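Local structure of probable endonuclease 4 (4HNO) at residues 15-20 and 32-37; 148-153 and 185-190; 234-239 and 272-277; 242-247 and 283-288. The protein probably cleaves phosphodiester bonds at apurinic or apyrimidinic sites in DNA as a zinc-dependent endonuclease, leaving a 3'-hydroxyl and a 5'-terminal sugar phosphate for repair. All coordinates share one frame; numbering follows the deposited sequence.

Contact 1: residues 15-20 and 32-37; sequences KGFDRV and FQIFPH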
loop_
_atom_site.group_PDB
_atom_site.type_symbol
_atom_site.label_atom_id
_atom_site.label_comp_id
_atom_site.label_asym_id
_atom_site.label_seq_id
_atom_site.Cartn_x
_atom_site.Cartn_y
_atom_site.Cartn_z
ATOM N N LYS A 15 -18.675 -1.864 -8.974
ATOM C CA LYS A 15 -20.033 -1.340 -8.884
ATOM C C LYS A 15 -20.060 0.176 -8.711
ATOM O O LYS A 15 -21.124 0.763 -8.521
ATOM C CB LYS A 15 -20.796 -2.017 -7.746
ATOM C CG LYS A 15 -21.055 -3.489 -7.975
ATOM C CD LYS A 15 -22.104 -4.003 -7.006
ATOM C CE LYS A 15 -22.192 -5.522 -7.015
ATOM N NZ LYS A 15 -22.624 -6.051 -5.689
ATOM N N GLY A 16 -18.888 0.797 -8.803
ATOM C CA GLY A 16 -18.756 2.237 -8.678
ATOM C C GLY A 16 -17.926 2.638 -7.471
ATOM O O GLY A 16 -17.993 2.005 -6.410
ATOM N N PHE A 17 -17.158 3.709 -7.629
ATOM C CA PHE A 17 -16.372 4.213 -6.529
ATOM C C PHE A 17 -17.272 4.594 -5.356
ATOM O O PHE A 17 -16.902 4.432 -4.199
ATOM C CB PHE A 17 -15.561 5.449 -6.939
ATOM C CG PHE A 17 -14.457 5.174 -7.919
ATOM C CD1 PHE A 17 -14.509 5.670 -9.190
ATOM C CD2 PHE A 17 -13.356 4.430 -7.557
ATOM C CE1 PHE A 17 -13.494 5.440 -10.093
ATOM C CE2 PHE A 17 -12.324 4.188 -8.473
ATOM C CZ PHE A 17 -12.402 4.709 -9.737
ATOM N N ASP A 18 -18.449 5.138 -5.657
ATOM C CA ASP A 18 -19.324 5.657 -4.626
ATOM C C ASP A 18 -19.879 4.586 -3.691
ATOM O O ASP A 18 -20.364 4.953 -2.630
ATOM C CB ASP A 18 -20.467 6.442 -5.237
ATOM C CG ASP A 18 -21.265 5.610 -6.172
ATOM O OD1 ASP A 18 -20.853 5.517 -7.340
ATOM O OD2 ASP A 18 -22.246 4.998 -5.731
ATOM N N ARG A 19 -19.772 3.302 -4.034
ATOM C CA ARG A 19 -20.201 2.234 -3.143
ATOM C C ARG A 19 -19.186 1.947 -2.040
ATOM O O ARG A 19 -19.515 1.320 -1.033
ATOM C CB ARG A 19 -20.489 0.971 -3.958
ATOM C CG ARG A 19 -21.544 1.157 -5.048
ATOM C CD ARG A 19 -22.933 1.356 -4.462
ATOM N NE ARG A 19 -23.957 1.473 -5.500
ATOM C CZ ARG A 19 -24.568 0.440 -6.071
ATOM N NH1 ARG A 19 -24.264 -0.801 -5.713
ATOM N NH2 ARG A 19 -25.486 0.647 -7.005
ATOM N N VAL A 20 -17.947 2.393 -2.237
ATOM C CA VAL A 20 -16.851 2.008 -1.371
ATOM C C VAL A 20 -17.011 2.486 0.077
ATOM O O VAL A 20 -16.767 1.711 0.991
ATOM C CB VAL A 20 -15.493 2.382 -2.004
ATOM C CG1 VAL A 20 -14.357 2.117 -1.016
ATOM C CG2 VAL A 20 -15.288 1.586 -3.288
ATOM N N PHE A 32 -9.799 2.479 3.634
ATOM C CA PHE A 32 -9.863 1.571 2.499
ATOM C C PHE A 32 -8.770 1.860 1.500
ATOM O O PHE A 32 -8.196 2.961 1.487
ATOM C CB PHE A 32 -11.230 1.622 1.771
ATOM C CG PHE A 32 -11.604 2.972 1.201
ATOM C CD1 PHE A 32 -11.087 3.403 -0.000
ATOM C CD2 PHE A 32 -12.529 3.768 1.846
ATOM C CE1 PHE A 32 -11.469 4.624 -0.532
ATOM C CE2 PHE A 32 -12.910 4.983 1.322
ATOM C CZ PHE A 32 -12.389 5.407 0.133
ATOM N N GLN A 33 -8.526 0.865 0.654
ATOM C CA GLN A 33 -7.716 1.022 -0.549
ATOM C C GLN A 33 -8.548 0.569 -1.740
ATOM O O GLN A 33 -9.329 -0.368 -1.621
ATOM C CB GLN A 33 -6.431 0.200 -0.430
ATOM C CG GLN A 33 -5.521 0.265 -1.649
ATOM C CD GLN A 33 -4.252 -0.505 -1.375
ATOM O OE1 GLN A 33 -3.234 0.066 -0.998
ATOM N NE2 GLN A 33 -4.341 -1.810 -1.544
ATOM N N ILE A 34 -8.357 1.239 -2.869
ATOM C CA ILE A 34 -9.025 0.892 -4.118
ATOM C C ILE A 34 -8.034 0.993 -5.256
ATOM O O ILE A 34 -7.073 1.747 -5.202
ATOM C CB ILE A 34 -10.213 1.832 -4.410
ATOM C CG1 ILE A 34 -9.837 3.300 -4.207
ATOM C CG2 ILE A 34 -11.391 1.478 -3.508
ATOM C CD1 ILE A 34 -10.819 4.305 -4.838
ATOM N N PHE A 35 -8.293 0.269 -6.340
ATOM C CA PHE A 35 -7.641 0.580 -7.613
ATOM C C PHE A 35 -8.281 1.855 -8.194
ATOM O O PHE A 35 -9.409 2.187 -7.875
ATOM C CB PHE A 35 -7.757 -0.583 -8.598
ATOM C CG PHE A 35 -6.893 -1.776 -8.243
ATOM C CD1 PHE A 35 -7.461 -3.017 -8.067
ATOM C CD2 PHE A 35 -5.517 -1.663 -8.128
ATOM C CE1 PHE A 35 -6.659 -4.122 -7.770
ATOM C CE2 PHE A 35 -4.726 -2.750 -7.818
ATOM C CZ PHE A 35 -5.295 -3.979 -7.638
ATOM N N PRO A 36 -7.578 2.548 -9.085
ATOM C CA PRO A 36 -8.120 3.787 -9.665
ATOM C C PRO A 36 -8.914 3.550 -10.943
ATOM O O PRO A 36 -9.488 4.484 -11.472
ATOM C CB PRO A 36 -6.861 4.631 -9.935
ATOM C CG PRO A 36 -5.710 3.687 -9.829
ATOM C CD PRO A 36 -6.161 2.359 -9.422
ATOM N N HIS A 37 -8.914 2.323 -11.438
ATOM C CA HIS A 37 -9.503 1.972 -12.713
ATOM C C HIS A 37 -9.453 0.456 -12.809
ATOM O O HIS A 37 -8.832 -0.211 -11.979
ATOM C CB HIS A 37 -8.696 2.601 -13.867
ATOM C CG HIS A 37 -7.244 2.255 -13.831
ATOM N ND1 HIS A 37 -6.752 1.015 -14.167
ATOM C CD2 HIS A 37 -6.179 2.995 -13.454
ATOM C CE1 HIS A 37 -5.442 1.013 -13.984
ATOM N NE2 HIS A 37 -5.069 2.199 -13.544
#

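Contact 2: residues 148-153 and 185-190; sequences NVSQKG and GFDSGY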
loop_
_atom_site.group_PDB
_atom_site.type_symbol
_atom_site.label_atom_id
_atom_site.label_comp_id
_atom_site.label_asym_id
_atom_site.label_seq_id
_atom_site.Cartn_x
_atom_site.Cartn_y
_atom_site.Cartn_z
ATOM N N ASN A 148 7.004 -1.663 0.118
ATOM C CA ASN A 148 7.973 -2.752 0.059
ATOM C C ASN A 148 7.352 -3.997 -0.561
ATOM O O ASN A 148 6.141 -4.241 -0.442
ATOM C CB ASN A 148 8.555 -3.071 1.432
ATOM C CG ASN A 148 7.509 -3.589 2.385
ATOM O OD1 ASN A 148 6.533 -2.894 2.646
ATOM N ND2 ASN A 148 7.707 -4.785 2.933
ATOM N N VAL A 149 8.201 -4.785 -1.217
ATOM C CA VAL A 149 7.798 -5.921 -2.015
ATOM C C VAL A 149 8.638 -7.137 -1.618
ATOM O O VAL A 149 9.539 -7.068 -0.789
ATOM C CB VAL A 149 7.903 -5.616 -3.521
ATOM C CG1 VAL A 149 6.909 -4.522 -3.898
ATOM C CG2 VAL A 149 9.319 -5.250 -3.919
ATOM N N SER A 150 8.335 -8.260 -2.242
ATOM C CA SER A 150 9.097 -9.480 -2.019
ATOM C C SER A 150 10.267 -9.568 -2.997
ATOM O O SER A 150 10.274 -8.936 -4.061
ATOM C CB SER A 150 8.180 -10.684 -2.154
ATOM O OG SER A 150 7.077 -10.554 -1.291
ATOM N N GLN A 151 11.262 -10.362 -2.631
ATOM C CA GLN A 151 12.492 -10.498 -3.407
ATOM C C GLN A 151 12.294 -11.567 -4.477
ATOM O O GLN A 151 12.718 -12.713 -4.321
ATOM C CB GLN A 151 13.661 -10.843 -2.495
ATOM C CG GLN A 151 14.976 -10.775 -3.186
ATOM C CD GLN A 151 16.120 -11.259 -2.347
ATOM O OE1 GLN A 151 15.936 -11.835 -1.283
ATOM N NE2 GLN A 151 17.325 -11.048 -2.838
ATOM N N LYS A 152 11.629 -11.177 -5.546
ATOM C CA LYS A 152 11.289 -12.064 -6.646
ATOM C C LYS A 152 11.670 -11.345 -7.914
ATOM O O LYS A 152 11.431 -10.148 -8.064
ATOM C CB LYS A 152 9.797 -12.378 -6.662
ATOM C CG LYS A 152 9.286 -12.999 -5.379
ATOM C CD LYS A 152 7.780 -13.064 -5.367
ATOM C CE LYS A 152 7.264 -14.097 -6.349
ATOM N NZ LYS A 152 5.777 -14.161 -6.372
ATOM N N GLY A 153 12.310 -12.123 -8.780
ATOM C CA GLY A 153 12.952 -11.646 -9.978
ATOM C C GLY A 153 13.793 -10.432 -9.717
ATOM O O GLY A 153 14.650 -10.370 -8.838
ATOM N N GLY A 185 7.209 -7.908 3.736
ATOM C CA GLY A 185 8.293 -7.735 4.673
ATOM C C GLY A 185 8.712 -9.056 5.309
ATOM O O GLY A 185 9.901 -9.350 5.443
ATOM N N PHE A 186 7.735 -9.849 5.731
ATOM C CA PHE A 186 8.029 -11.150 6.345
ATOM C C PHE A 186 8.788 -12.050 5.365
ATOM O O PHE A 186 9.768 -12.713 5.730
ATOM C CB PHE A 186 6.724 -11.799 6.787
ATOM C CG PHE A 186 6.870 -12.890 7.809
ATOM C CD1 PHE A 186 7.343 -12.626 9.084
ATOM C CD2 PHE A 186 6.490 -14.185 7.507
ATOM C CE1 PHE A 186 7.396 -13.616 10.032
ATOM C CE2 PHE A 186 6.552 -15.169 8.468
ATOM C CZ PHE A 186 7.012 -14.875 9.719
ATOM N N ASP A 187 8.360 -12.030 4.106
ATOM C CA ASP A 187 9.056 -12.738 3.038
ATOM C C ASP A 187 10.516 -12.358 2.947
ATOM O O ASP A 187 11.343 -13.177 2.540
ATOM C CB ASP A 187 8.461 -12.345 1.673
ATOM C CG ASP A 187 7.318 -13.189 1.177
ATOM O OD1 ASP A 187 7.132 -14.351 1.594
ATOM O OD2 ASP A 187 6.625 -12.661 0.264
ATOM N N SER A 188 10.824 -11.114 3.311
ATOM C CA SER A 188 12.122 -10.506 3.138
ATOM C C SER A 188 12.930 -10.432 4.437
ATOM O O SER A 188 13.966 -9.786 4.477
ATOM C CB SER A 188 11.963 -9.098 2.573
ATOM O OG SER A 188 11.208 -9.117 1.372
ATOM N N GLY A 189 12.449 -11.092 5.490
ATOM C CA GLY A 189 13.199 -11.181 6.722
ATOM C C GLY A 189 12.829 -10.200 7.809
ATOM O O GLY A 189 13.485 -10.183 8.850
ATOM N N TYR A 190 11.799 -9.374 7.603
ATOM C CA TYR A 190 11.339 -8.462 8.633
ATOM C C TYR A 190 10.416 -9.223 9.565
ATOM O O TYR A 190 9.238 -9.459 9.256
ATOM C CB TYR A 190 10.647 -7.241 8.038
ATOM C CG TYR A 190 11.580 -6.309 7.303
ATOM C CD1 TYR A 190 11.683 -6.326 5.920
ATOM C CD2 TYR A 190 12.348 -5.396 7.992
ATOM C CE1 TYR A 190 12.526 -5.442 5.255
ATOM C CE2 TYR A 190 13.183 -4.516 7.346
ATOM C CZ TYR A 190 13.269 -4.536 5.973
ATOM O OH TYR A 190 14.108 -3.671 5.307
HETATM O O HOH W 1 11.280 -11.447 -0.080
HETATM O O HOH W 2 13.946 -12.072 0.605
#

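Contact 3: residues 234-239 and 272-277; sequences ERIGSG and AEDIKK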
loop_
_atom_site.group_PDB
_atom_site.type_symbol
_atom_site.label_atom_id
_atom_site.label_comp_id
_atom_site.label_asym_id
_atom_site.label_seq_id
_atom_site.Cartn_x
_atom_site.Cartn_y
_atom_site.Cartn_z
ATOM N N GLU A 234 -2.012 -14.377 3.194
ATOM C CA GLU A 234 -2.882 -15.278 3.928
ATOM C C GLU A 234 -3.768 -14.446 4.860
ATOM O O GLU A 234 -3.413 -13.346 5.293
ATOM C CB GLU A 234 -2.035 -16.313 4.702
ATOM C CG GLU A 234 -2.810 -17.344 5.529
ATOM C CD GLU A 234 -3.773 -18.153 4.694
ATOM O OE1 GLU A 234 -3.441 -19.316 4.401
ATOM O OE2 GLU A 234 -4.856 -17.626 4.331
ATOM N N ARG A 235 -4.928 -15.023 5.159
ATOM C CA ARG A 235 -5.878 -14.460 6.103
ATOM C C ARG A 235 -5.244 -14.247 7.472
ATOM O O ARG A 235 -4.421 -15.042 7.917
ATOM C CB ARG A 235 -7.081 -15.404 6.222
ATOM C CG ARG A 235 -7.699 -15.639 4.844
ATOM C CD ARG A 235 -9.100 -16.113 4.834
ATOM N NE ARG A 235 -9.957 -15.239 5.605
ATOM C CZ ARG A 235 -11.188 -15.574 5.931
ATOM N NH1 ARG A 235 -11.688 -16.735 5.527
ATOM N NH2 ARG A 235 -11.909 -14.758 6.658
ATOM N N ILE A 236 -5.642 -13.176 8.143
ATOM C CA ILE A 236 -5.048 -12.821 9.427
ATOM C C ILE A 236 -5.210 -13.962 10.411
ATOM O O ILE A 236 -6.326 -14.416 10.692
ATOM C CB ILE A 236 -5.711 -11.556 10.012
ATOM C CG1 ILE A 236 -5.585 -10.356 9.051
ATOM C CG2 ILE A 236 -5.125 -11.239 11.384
ATOM C CD1 ILE A 236 -4.187 -10.028 8.667
ATOM N N GLY A 237 -4.084 -14.416 10.955
ATOM C CA GLY A 237 -4.092 -15.476 11.946
ATOM C C GLY A 237 -3.971 -16.872 11.375
ATOM O O GLY A 237 -3.802 -17.822 12.125
ATOM N N SER A 238 -4.050 -17.003 10.057
ATOM C CA SER A 238 -4.008 -18.307 9.423
ATOM C C SER A 238 -2.660 -18.653 8.826
ATOM O O SER A 238 -2.506 -19.738 8.272
ATOM C CB SER A 238 -5.084 -18.417 8.357
ATOM O OG SER A 238 -6.345 -18.435 8.981
ATOM N N GLY A 239 -1.691 -17.752 8.939
ATOM C CA GLY A 239 -0.394 -17.975 8.329
ATOM C C GLY A 239 0.744 -17.966 9.320
ATOM O O GLY A 239 0.574 -18.168 10.522
ATOM N N ALA A 272 -14.381 -8.714 6.268
ATOM C CA ALA A 272 -15.115 -8.445 7.488
ATOM C C ALA A 272 -14.685 -9.429 8.591
ATOM O O ALA A 272 -14.519 -9.039 9.754
ATOM C CB ALA A 272 -16.627 -8.544 7.229
ATOM N N GLU A 273 -14.515 -10.693 8.225
ATOM C CA GLU A 273 -14.068 -11.681 9.188
ATOM C C GLU A 273 -12.663 -11.358 9.687
ATOM O O GLU A 273 -12.376 -11.528 10.876
ATOM C CB GLU A 273 -14.112 -13.083 8.575
ATOM C CG GLU A 273 -15.508 -13.637 8.381
ATOM C CD GLU A 273 -15.510 -14.977 7.663
ATOM O OE1 GLU A 273 -14.420 -15.491 7.325
ATOM O OE2 GLU A 273 -16.611 -15.521 7.436
ATOM N N ASP A 274 -11.785 -10.919 8.787
ATOM C CA ASP A 274 -10.427 -10.588 9.186
ATOM C C ASP A 274 -10.407 -9.383 10.126
ATOM O O ASP A 274 -9.599 -9.351 11.053
ATOM C CB ASP A 274 -9.508 -10.375 7.972
ATOM C CG ASP A 274 -8.970 -11.711 7.383
ATOM O OD1 ASP A 274 -9.592 -12.768 7.679
ATOM O OD2 ASP A 274 -7.960 -11.686 6.617
ATOM N N ILE A 275 -11.279 -8.393 9.904
ATOM C CA ILE A 275 -11.336 -7.258 10.803
ATOM C C ILE A 275 -11.787 -7.732 12.184
ATOM O O ILE A 275 -11.211 -7.346 13.200
ATOM C CB ILE A 275 -12.258 -6.145 10.246
ATOM C CG1 ILE A 275 -11.588 -5.518 9.017
ATOM C CG2 ILE A 275 -12.527 -5.093 11.300
ATOM C CD1 ILE A 275 -12.408 -4.423 8.354
ATOM N N LYS A 276 -12.797 -8.592 12.238
ATOM C CA LYS A 276 -13.211 -9.157 13.514
ATOM C C LYS A 276 -12.056 -9.902 14.170
ATOM O O LYS A 276 -11.882 -9.809 15.379
ATOM C CB LYS A 276 -14.394 -10.090 13.312
ATOM C CG LYS A 276 -15.703 -9.363 13.080
ATOM C CD LYS A 276 -16.863 -10.332 12.899
ATOM C CE LYS A 276 -18.146 -9.601 12.526
ATOM N NZ LYS A 276 -18.065 -8.973 11.176
ATOM N N LYS A 277 -11.280 -10.653 13.387
ATOM C CA LYS A 277 -10.129 -11.380 13.922
ATOM C C LYS A 277 -9.098 -10.425 14.525
ATOM O O LYS A 277 -8.531 -10.709 15.574
ATOM C CB LYS A 277 -9.500 -12.238 12.824
ATOM C CG LYS A 277 -8.300 -13.066 13.253
ATOM C CD LYS A 277 -8.681 -14.106 14.285
ATOM C CE LYS A 277 -7.695 -15.257 14.290
ATOM N NZ LYS A 277 -8.147 -16.348 15.192
HETATM O O HOH W 3 -14.074 -17.641 5.209
HETATM O O HOH W 4 -9.049 -14.191 9.766
HETATM O O HOH W 5 -6.526 -18.089 13.663
#

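Contact 4: residues 242-247 and 283-288; sequences GEEGFA and EKFGIE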
loop_
_atom_site.group_PDB
_atom_site.type_symbol
_atom_site.label_atom_id
_atom_site.label_comp_id
_atom_site.label_asym_id
_atom_site.label_seq_id
_atom_site.Cartn_x
_atom_site.Cartn_y
_atom_site.Cartn_z
ATOM N N GLY A 242 0.667 -15.171 12.111
ATOM C CA GLY A 242 -0.203 -15.810 13.066
ATOM C C GLY A 242 -0.801 -14.865 14.085
ATOM O O GLY A 242 -0.504 -13.677 14.133
ATOM N N GLU A 243 -1.668 -15.410 14.927
ATOM C CA GLU A 243 -2.281 -14.602 15.959
ATOM C C GLU A 243 -1.231 -14.058 16.918
ATOM O O GLU A 243 -1.279 -12.900 17.296
ATOM C CB GLU A 243 -3.361 -15.369 16.722
ATOM C CG GLU A 243 -4.548 -15.793 15.880
ATOM C CD GLU A 243 -5.693 -16.331 16.717
ATOM O OE1 GLU A 243 -5.512 -16.491 17.944
ATOM O OE2 GLU A 243 -6.775 -16.590 16.151
ATOM N N GLU A 244 -0.271 -14.896 17.297
ATOM C CA GLU A 244 0.739 -14.466 18.249
ATOM C C GLU A 244 1.641 -13.390 17.651
ATOM O O GLU A 244 2.035 -12.454 18.336
ATOM C CB GLU A 244 1.568 -15.658 18.737
ATOM C CG GLU A 244 0.733 -16.717 19.458
ATOM C CD GLU A 244 1.530 -17.663 20.327
ATOM O OE1 GLU A 244 2.775 -17.604 20.323
ATOM O OE2 GLU A 244 0.889 -18.464 21.035
ATOM N N GLY A 245 1.991 -13.537 16.382
ATOM C CA GLY A 245 2.840 -12.557 15.737
ATOM C C GLY A 245 2.151 -11.219 15.558
ATOM O O GLY A 245 2.725 -10.161 15.827
ATOM N N PHE A 246 0.904 -11.256 15.096
ATOM C CA PHE A 246 0.175 -10.018 14.963
ATOM C C PHE A 246 -0.062 -9.359 16.321
ATOM O O PHE A 246 -0.027 -8.137 16.416
ATOM C CB PHE A 246 -1.126 -10.197 14.174
ATOM C CG PHE A 246 -0.917 -10.210 12.691
ATOM C CD1 PHE A 246 -1.191 -11.331 11.943
ATOM C CD2 PHE A 246 -0.400 -9.104 12.044
ATOM C CE1 PHE A 246 -0.971 -11.357 10.576
ATOM C CE2 PHE A 246 -0.168 -9.128 10.678
ATOM C CZ PHE A 246 -0.454 -10.256 9.951
ATOM N N ALA A 247 -0.254 -10.140 17.381
ATOM C CA ALA A 247 -0.413 -9.530 18.695
ATOM C C ALA A 247 0.817 -8.710 19.067
ATOM O O ALA A 247 0.691 -7.646 19.634
ATOM C CB ALA A 247 -0.686 -10.600 19.734
ATOM N N GLU A 283 -8.168 -8.208 21.823
ATOM C CA GLU A 283 -8.863 -8.545 23.063
ATOM C C GLU A 283 -8.212 -9.732 23.786
ATOM O O GLU A 283 -7.909 -9.655 24.977
ATOM C CB GLU A 283 -10.339 -8.835 22.771
ATOM C CG GLU A 283 -11.154 -9.193 24.001
ATOM C CD GLU A 283 -12.618 -8.823 23.860
ATOM O OE1 GLU A 283 -13.074 -8.610 22.716
ATOM O OE2 GLU A 283 -13.310 -8.736 24.896
ATOM N N LYS A 284 -7.990 -10.820 23.053
ATOM C CA LYS A 284 -7.452 -12.060 23.612
ATOM C C LYS A 284 -6.067 -11.884 24.232
ATOM O O LYS A 284 -5.768 -12.480 25.271
ATOM C CB LYS A 284 -7.386 -13.138 22.521
ATOM C CG LYS A 284 -6.605 -14.377 22.934
ATOM C CD LYS A 284 -6.717 -15.486 21.904
ATOM C CE LYS A 284 -5.789 -16.640 22.244
ATOM N NZ LYS A 284 -5.929 -17.768 21.284
ATOM N N PHE A 285 -5.229 -11.081 23.584
ATOM C CA PHE A 285 -3.857 -10.886 24.034
ATOM C C PHE A 285 -3.701 -9.666 24.942
ATOM O O PHE A 285 -2.592 -9.348 25.373
ATOM C CB PHE A 285 -2.902 -10.827 22.838
ATOM C CG PHE A 285 -2.702 -12.158 22.175
ATOM C CD1 PHE A 285 -3.552 -12.588 21.172
ATOM C CD2 PHE A 285 -1.666 -12.983 22.565
ATOM C CE1 PHE A 285 -3.377 -13.812 20.578
ATOM C CE2 PHE A 285 -1.484 -14.212 21.970
ATOM C CZ PHE A 285 -2.341 -14.630 20.978
ATOM N N GLY A 286 -4.813 -9.003 25.253
ATOM C CA GLY A 286 -4.820 -7.911 26.219
ATOM C C GLY A 286 -3.997 -6.723 25.759
ATOM O O GLY A 286 -3.301 -6.084 26.545
ATOM N N ILE A 287 -4.074 -6.420 24.468
ATOM C CA ILE A 287 -3.274 -5.352 23.899
ATOM C C ILE A 287 -3.878 -3.989 24.201
ATOM O O ILE A 287 -5.068 -3.750 23.971
ATOM C CB ILE A 287 -3.123 -5.531 22.389
ATOM C CG1 ILE A 287 -2.359 -6.822 22.102
ATOM C CG2 ILE A 287 -2.402 -4.337 21.769
ATOM C CD1 ILE A 287 -2.385 -7.215 20.657
ATOM N N GLU A 288 -3.031 -3.098 24.704
ATOM C CA GLU A 288 -3.443 -1.765 25.113
ATOM C C GLU A 288 -3.221 -0.738 24.018
ATOM O O GLU A 288 -3.717 0.389 24.130
ATOM C CB GLU A 288 -2.652 -1.341 26.346
ATOM C CG GLU A 288 -2.912 -2.196 27.565
ATOM O OXT GLU A 288 -2.549 -1.007 23.025
#

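Contact 1: residues 15-20 and 32-37
Phe17 and Val20 meet Phe32 and Ile34 in a largely apolar contact between the loop leading into helix 20-26, together with the first residue of that helix, and the strand that follows. The two segments thus bracket the helix of the first beta-alpha-beta crossover of a TIM barrel. Val20 makes the central approach. Its CG1, anti to the backbone N (chi1 174°), sits over the centre of the Phe32 ring as a CH-pi contact, 3.6 Å from the centroid and only 9° off the ring normal, so that all six ring carbons lie at similar distances from this one methyl. Val20 CG2 touches Ile34 CG2 at 3.9 Å, and CG1 reaches this same Ile34 methyl as well as the ring.

Phe17 extends the contact to the end of the strand and beyond. Ring atom CD2 meets Ile34 CD1 at 3.7 Å, the two side chains crossing at about a right angle. The edge of the ring faces backbone carbonyls, with CZ 3.4 Å from Pro36 O and CE2 3.6 Å from Phe35 O, an arrangement that sets the weakly positive rim of an aromatic ring against carbonyl oxygens.

Gln33 points to the other side of the strand, where its OE1 and NE2 are hydrogen-bonded to the metal ligands His218 and Glu263 respectively. On the near side, Phe17 and Phe32 both pack on Phe55 of helix 49-61, Phe17 also reaches Leu104 of helix 84-104, and Ile34 rests on Cys71 of the adjacent parallel strand 69-72.

Contact 2: residues 148-153 and 185-190
Ser150 and Asp187 form the tight, buried half of this contact, joining the loop after strand 143-147 to the end of helix 182-187. Ser150 OG, anti to the carbonyl carbon (chi1 -55°), donates a 2.7 Å hydrogen bond to Asp187 OD2 on its anti lone pair. The carboxylate has further partners: OD2 also bonds to the backbone N of Asp231, and OD1 to that of Lys230. Since Asp231 binds a metal in this structure, Asp187 acts in the second shell, and Ser150 helps to fix it.

Toward solvent, water carries most of the contact. Water 1 accepts from Gln151 N at 2.8 Å and donates to Ser188 OG at 2.7 Å, while that hydroxyl also bonds to His184 O. Water 2 donates to Gln151 OE1 at 2.8 Å and only weakly, at 3.4 Å, to Asp187 O. The helix ends in a Schellman motif with Gly189 at its positive-phi position, Tyr190 N returning to Gly185 O.

Around the contact, Asn148 OD1 is tied to the backbone of Asp181 at the end of strand 176-181, Asn148 O holds the metal ligand His184 through ND1, and Asp187 packs on Ser222 of strand 214-222.

Contact 3: residues 234-239 and 272-277
Arg235 reaches from a loop to two successive acidic residues of helix 268-284, Glu273 and Asp274, in a salt-bridge network. The bond to Glu273 is short and straight: Arg235 NH2 lies 2.7 Å from Glu273 OE1, with an N-H...O angle of 178°, in the guanidinium plane. Asp274 is gripped side-on, NE and NH2 both converging on OD1 at 3.2 Å each and from the same face of the carboxylate. A bend at chi3 (54°) places NE for this grip.

The other oxygen of Asp274 serves the backbone. Ile236 N donates to OD2 at 3.1 Å, from above the carboxylate plane (62° out of it), and Thr264 OG1 also bonds to OD2. One aspartate thus holds both the side chain of Arg235 and the peptide that follows it. Lys277 CG lies 3.5 Å from Ile236 O, against the turn. Two waters add to this layer: water 3 links Arg235 NH1 to Glu273 OE1, and water 4 donates to Ile236 O and to Asp274 OD1.

Farther out, Glu234 OE2 accepts from Arg235 N at 2.7 Å, and Asp221 of strand 214-222 holds Gly237 N. Ile236 packs inward on Leu219 and Leu262. The loop contains a type II beta turn from Arg235 to Ser238, with Gly237 at its third, positive-phi position, so the arrangement is a beta turn clamped by acidic side chains to the final helix of the TIM barrel.

Contact 4: residues 242-247 and 283-288
Apolar contact dominates between Ala247 on helix 242-250 and Phe285 and Ile287 at the chain's C-terminal end. Ala247 CB makes a CH-pi contact over one face of the Phe285 ring, displaced toward its rim, 3.8 Å from the centroid and 23° off the normal; its nearest ring atom is CG, at 3.5 Å. The far end of the ring reaches the preceding turn of the helix, where CZ meets Glu244 CG at 4.0 Å. The methyl of Ala247 also touches Ile287 CD1 at 3.9 Å. Ile287 CD1 comes closer still to the backbone, 3.3 Å from Ala247 O.

Between these two hydrophobic residues the chain turns at Gly286, the positive-phi residue of a Schellman motif that ends helix 268-284. The last helix of the TIM barrel and its tail lie against helix 242-250, and Ile281, one turn earlier, also packs on Ala247.

Charged groups contribute little. Lys284, its chain extended beyond CG, brings NZ to 3.6 Å from Glu243 OE1, a long salt bridge, and a doubtful one since Glu243 is modelled in two conformers. OE2 is turned to Lys277, also in two conformers, and the details of that pairing are doubtful.

Contacts 1 and 2 are buried, on opposite sides of the chain's centre, yet their chemistry differs: aromatic and aliphatic groups fill the space between loop and strand in contact 1, where the metal side is reached by Phe35 and by Gln33 on the other side of the strand, whereas contact 2 adjoins a metal site and relies on polar second-shell bonds and water. Contact 3 is partly buried and the most ionic of the four. Contact 4 lies at the surface, away from the metal sites, and is mainly apolar despite its exposure. Contacts 3 and 4 share helix 268-284 and touch directly, Ile236 CD1 packing on Phe246 CZ at 4.0 Å.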